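Local coordinates for protein NAD(+) phosphorylase MbcT (Mycobacterium tuberculosis, PDB 6FKG) that degrades NAD(+) by phosphorolysis, a toxic activity that kills the bacterial cell unless its cognate antitoxin MbcA blocks access to the active site, at residues 135-143 with 155-166. Residues are numbered along the deposited sequence; the frame is centred on the assembly and turned at random.
Sequences AWFLHMQGV and VTAYEQRTRPGQ
Gly142 and Val155 face each other as an antiparallel non-hydrogen-bonded pair at the open end of a beta hairpin, followed by the bond from Thr156 N to Gln141 O (3.2 Å). Gly142, with no side chain, lets the strands run close here, its CA 4.4 Å from Val155 CA. A water then bridges Gln141 O and Thr156 O where the strands part. Past it, Arg161 slides its guanidinium between two aromatic rings. Trp136 lies against one face, with planes 12° apart and CZ off-centre over the five-membered ring in a cation-pi contact; His139 stacks on the opposite face, and NH2 sits above the middle of the imidazole. A flat cation suits this slot, for both its faces can lie on rings while its N-H groups point outward in plane. One of them, on NH1, is aimed at Trp136 O, though the modelled 2.4 Å is doubtfully short. With CG anti to the backbone N (chi1 164°), the Trp136 indole reaches from the helix end to the guanidinium, and its NE1 edge meets the small Ala157 CB at 3.8 Å. His139, whose positive phi makes it the C-prime residue of a Schellman motif, reverses the chain there.

Gln141 provides the second grip, because an amide can donate and accept at once. With the chain extended beyond CG, NE2 reaches Arg161 O (2.6 Å), which lies in the Gln141 amide plane, and Gln166 OE1 (2.7 Å), which is tilted from it. Gln166 NE2 returns a bond to Gln141 OE1 (3.1 Å), pairing the two amides, their planes 34° apart. Gln166 OE1 also accepts from Arg163 N, which fastens the type II turn from Arg163 to Gln166.

Within the RES domain, the contact thus joins the end of helix 126-137 and the base of hairpin 142-147/150-156 to the short helix 158-161. Strand 89-103 supports the glutamine pair through Ala100 N and Thr97 O, while Phe54 stacks on Trp136 and Tyr60 of the MbcA chain meets the same indole.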
loop_
_atom_site.group_PDB
_atom_site.type_symbol
_atom_site.label_atom_id
_atom_site.label_comp_id
_atom_site.label_asym_id
_atom_site.label_seq_id
_atom_site.Cartn_x
_atom_site.Cartn_y
_atom_site.Cartn_z
ATOM N N ALA B 135 -12.290 -25.263 -23.281
ATOM C CA ALA B 135 -13.309 -26.221 -23.717
ATOM C C ALA B 135 -14.653 -25.845 -23.108
ATOM O O ALA B 135 -15.686 -25.863 -23.790
ATOM C CB ALA B 135 -12.927 -27.657 -23.331
ATOM N N TRP B 136 -14.631 -25.499 -21.822
ATOM C CA TRP B 136 -15.844 -25.070 -21.128
ATOM C C TRP B 136 -16.382 -23.778 -21.718
ATOM O O TRP B 136 -17.595 -23.606 -21.901
ATOM C CB TRP B 136 -15.570 -24.878 -19.641
ATOM C CG TRP B 136 -16.654 -24.086 -18.935
ATOM C CD1 TRP B 136 -17.852 -24.565 -18.470
ATOM C CD2 TRP B 136 -16.632 -22.686 -18.627
ATOM N NE1 TRP B 136 -18.579 -23.538 -17.885
ATOM C CE2 TRP B 136 -17.844 -22.381 -17.963
ATOM C CE3 TRP B 136 -15.692 -21.660 -18.828
ATOM C CZ2 TRP B 136 -18.143 -21.095 -17.505
ATOM C CZ3 TRP B 136 -15.996 -20.376 -18.375
ATOM C CH2 TRP B 136 -17.208 -20.109 -17.717
ATOM N N PHE B 137 -15.466 -22.868 -22.016
ATOM C CA PHE B 137 -15.826 -21.588 -22.604
ATOM C C PHE B 137 -16.549 -21.778 -23.940
ATOM O O PHE B 137 -17.478 -21.035 -24.252
ATOM C CB PHE B 137 -14.575 -20.726 -22.782
ATOM C CG PHE B 137 -14.854 -19.384 -23.379
ATOM C CD1 PHE B 137 -15.373 -18.367 -22.599
ATOM C CD2 PHE B 137 -14.608 -19.142 -24.721
ATOM C CE1 PHE B 137 -15.642 -17.125 -23.144
ATOM C CE2 PHE B 137 -14.878 -17.908 -25.272
ATOM C CZ PHE B 137 -15.394 -16.897 -24.480
ATOM N N LEU B 138 -16.138 -22.790 -24.704
ATOM C CA LEU B 138 -16.733 -23.110 -26.006
ATOM C C LEU B 138 -17.992 -23.976 -25.900
ATOM O O LEU B 138 -18.499 -24.465 -26.906
ATOM C CB LEU B 138 -15.709 -23.824 -26.899
ATOM C CG LEU B 138 -14.524 -22.945 -27.294
ATOM C CD1 LEU B 138 -13.409 -23.782 -27.929
ATOM C CD2 LEU B 138 -14.992 -21.841 -28.238
ATOM N N HIS B 139 -18.473 -24.154 -24.673
ATOM C CA HIS B 139 -19.684 -24.908 -24.374
ATOM C C HIS B 139 -19.555 -26.392 -24.677
ATOM O O HIS B 139 -20.543 -27.061 -24.944
ATOM C CB HIS B 139 -20.890 -24.316 -25.125
ATOM C CG HIS B 139 -21.381 -23.036 -24.533
ATOM N ND1 HIS B 139 -20.676 -21.855 -24.626
ATOM C CD2 HIS B 139 -22.497 -22.756 -23.819
ATOM C CE1 HIS B 139 -21.340 -20.900 -24.000
ATOM N NE2 HIS B 139 -22.449 -21.419 -23.504
ATOM N N MET B 140 -18.334 -26.913 -24.638
ATOM C CA MET B 140 -18.149 -28.350 -24.742
ATOM C C MET B 140 -18.564 -28.969 -23.415
ATOM O O MET B 140 -18.475 -28.320 -22.383
ATOM C CB MET B 140 -16.699 -28.694 -25.076
ATOM C CG MET B 140 -16.268 -28.167 -26.414
ATOM S SD MET B 140 -14.542 -28.492 -26.771
ATOM C CE MET B 140 -14.469 -27.995 -28.507
ATOM N N GLN B 141 -19.019 -30.217 -23.441
ATOM C CA GLN B 141 -19.569 -30.823 -22.242
ATOM C C GLN B 141 -18.472 -31.401 -21.351
ATOM O O GLN B 141 -18.690 -31.668 -20.172
ATOM C CB GLN B 141 -20.581 -31.902 -22.616
ATOM C CG GLN B 141 -21.852 -31.337 -23.234
ATOM C CD GLN B 141 -22.913 -32.388 -23.410
ATOM O OE1 GLN B 141 -22.661 -33.446 -23.983
ATOM N NE2 GLN B 141 -24.111 -32.108 -22.916
ATOM N N GLY B 142 -17.275 -31.564 -21.903
ATOM C CA GLY B 142 -16.178 -32.020 -21.079
ATOM C C GLY B 142 -14.926 -32.301 -21.870
ATOM O O GLY B 142 -14.833 -31.977 -23.055
ATOM N N VAL B 143 -13.954 -32.911 -21.205
ATOM C CA VAL B 143 -12.687 -33.213 -21.851
ATOM C C VAL B 143 -12.304 -34.656 -21.530
ATOM O O VAL B 143 -12.354 -35.077 -20.369
ATOM C CB VAL B 143 -11.562 -32.264 -21.390
ATOM C CG1 VAL B 143 -10.275 -32.538 -22.188
ATOM C CG2 VAL B 143 -11.992 -30.774 -21.537
ATOM N N VAL B 155 -16.007 -33.539 -16.549
ATOM C CA VAL B 155 -17.315 -33.054 -16.977
ATOM C C VAL B 155 -17.543 -31.655 -16.409
ATOM O O VAL B 155 -17.521 -31.463 -15.203
ATOM C CB VAL B 155 -18.453 -33.996 -16.523
ATOM C CG1 VAL B 155 -19.791 -33.501 -17.057
ATOM C CG2 VAL B 155 -18.184 -35.408 -17.005
ATOM N N THR B 156 -17.762 -30.681 -17.280
ATOM C CA THR B 156 -17.713 -29.284 -16.853
ATOM C C THR B 156 -19.099 -28.661 -16.880
ATOM O O THR B 156 -19.795 -28.736 -17.895
ATOM C CB THR B 156 -16.737 -28.460 -17.736
ATOM O OG1 THR B 156 -17.059 -28.641 -19.117
ATOM C CG2 THR B 156 -15.296 -28.928 -17.533
ATOM N N ALA B 157 -19.493 -28.068 -15.747
ATOM C CA ALA B 157 -20.802 -27.427 -15.595
ATOM C C ALA B 157 -21.924 -28.370 -16.043
ATOM O O ALA B 157 -22.799 -28.003 -16.832
ATOM C CB ALA B 157 -20.847 -26.129 -16.373
ATOM N N TYR B 158 -21.852 -29.593 -15.524
ATOM C CA TYR B 158 -22.782 -30.676 -15.794
ATOM C C TYR B 158 -24.239 -30.236 -15.774
ATOM O O TYR B 158 -24.999 -30.500 -16.713
ATOM C CB TYR B 158 -22.539 -31.786 -14.760
ATOM C CG TYR B 158 -23.690 -32.717 -14.527
ATOM C CD1 TYR B 158 -24.251 -32.849 -13.259
ATOM C CD2 TYR B 158 -24.216 -33.480 -15.568
ATOM C CE1 TYR B 158 -25.320 -33.710 -13.039
ATOM C CE2 TYR B 158 -25.277 -34.342 -15.359
ATOM C CZ TYR B 158 -25.826 -34.457 -14.096
ATOM O OH TYR B 158 -26.883 -35.322 -13.897
ATOM N N GLU B 159 -24.611 -29.550 -14.700
ATOM C CA GLU B 159 -25.998 -29.177 -14.438
ATOM C C GLU B 159 -26.612 -28.326 -15.554
ATOM O O GLU B 159 -27.751 -28.561 -15.960
ATOM C CB GLU B 159 -26.085 -28.439 -13.093
ATOM C CG GLU B 159 -25.637 -29.268 -11.868
ATOM C CD GLU B 159 -24.112 -29.293 -11.636
ATOM O OE1 GLU B 159 -23.335 -28.889 -12.529
ATOM O OE2 GLU B 159 -23.691 -29.718 -10.538
ATOM N N GLN B 160 -25.847 -27.359 -16.055
ATOM C CA GLN B 160 -26.322 -26.427 -17.082
ATOM C C GLN B 160 -26.175 -26.966 -18.494
ATOM O O GLN B 160 -26.901 -26.557 -19.398
ATOM C CB GLN B 160 -25.569 -25.092 -17.003
ATOM C CG GLN B 160 -26.051 -24.158 -15.922
ATOM C CD GLN B 160 -25.628 -24.625 -14.558
ATOM O OE1 GLN B 160 -24.480 -25.024 -14.356
ATOM N NE2 GLN B 160 -26.556 -24.593 -13.611
ATOM N N ARG B 161 -25.228 -27.876 -18.684
ATOM C CA ARG B 161 -24.796 -28.216 -20.033
ATOM C C ARG B 161 -25.201 -29.591 -20.528
ATOM O O ARG B 161 -24.941 -29.924 -21.681
ATOM C CB ARG B 161 -23.290 -28.086 -20.119
ATOM C CG ARG B 161 -22.829 -26.765 -19.626
ATOM C CD ARG B 161 -21.794 -26.216 -20.532
ATOM N NE ARG B 161 -21.729 -24.765 -20.449
ATOM C CZ ARG B 161 -20.632 -24.087 -20.743
ATOM N NH1 ARG B 161 -19.562 -24.764 -21.114
ATOM N NH2 ARG B 161 -20.605 -22.761 -20.658
ATOM N N THR B 162 -25.830 -30.387 -19.672
ATOM C CA THR B 162 -26.205 -31.731 -20.075
ATOM C C THR B 162 -27.717 -31.922 -20.137
ATOM O O THR B 162 -28.479 -31.387 -19.331
ATOM C CB THR B 162 -25.594 -32.800 -19.139
ATOM O OG1 THR B 162 -26.204 -32.715 -17.845
ATOM C CG2 THR B 162 -24.070 -32.626 -19.023
ATOM N N ARG B 163 -28.136 -32.678 -21.139
ATOM C CA ARG B 163 -29.512 -33.095 -21.270
ATOM C C ARG B 163 -29.784 -34.204 -20.262
ATOM O O ARG B 163 -28.851 -34.892 -19.837
ATOM C CB ARG B 163 -29.778 -33.548 -22.706
ATOM C CG ARG B 163 -29.252 -32.554 -23.728
ATOM C CD ARG B 163 -29.422 -33.045 -25.158
ATOM N NE ARG B 163 -28.556 -34.186 -25.454
ATOM C CZ ARG B 163 -27.262 -34.091 -25.747
ATOM N NH1 ARG B 163 -26.671 -32.903 -25.778
ATOM N NH2 ARG B 163 -26.555 -35.185 -26.005
ATOM N N PRO B 164 -31.055 -34.352 -19.845
ATOM C CA PRO B 164 -31.465 -35.382 -18.883
ATOM C C PRO B 164 -30.872 -36.758 -19.175
ATOM O O PRO B 164 -30.992 -37.266 -20.294
ATOM C CB PRO B 164 -32.997 -35.420 -19.032
ATOM C CG PRO B 164 -33.350 -34.377 -20.068
ATOM C CD PRO B 164 -32.179 -33.464 -20.183
ATOM N N GLY B 165 -30.216 -37.335 -18.174
ATOM C CA GLY B 165 -29.738 -38.701 -18.261
ATOM C C GLY B 165 -28.432 -38.924 -19.001
ATOM O O GLY B 165 -28.083 -40.071 -19.276
ATOM N N GLN B 166 -27.720 -37.848 -19.334
ATOM C CA GLN B 166 -26.394 -37.970 -19.941
ATOM C C GLN B 166 -25.407 -38.506 -18.913
ATOM O O GLN B 166 -24.478 -39.243 -19.246
ATOM C CB GLN B 166 -25.908 -36.628 -20.492
ATOM C CG GLN B 166 -26.492 -36.274 -21.849
ATOM C CD GLN B 166 -25.658 -35.243 -22.586
ATOM O OE1 GLN B 166 -25.890 -34.042 -22.457
ATOM N NE2 GLN B 166 -24.681 -35.706 -23.361
HETATM O O HOH W 1 -21.026 -30.675 -19.174
#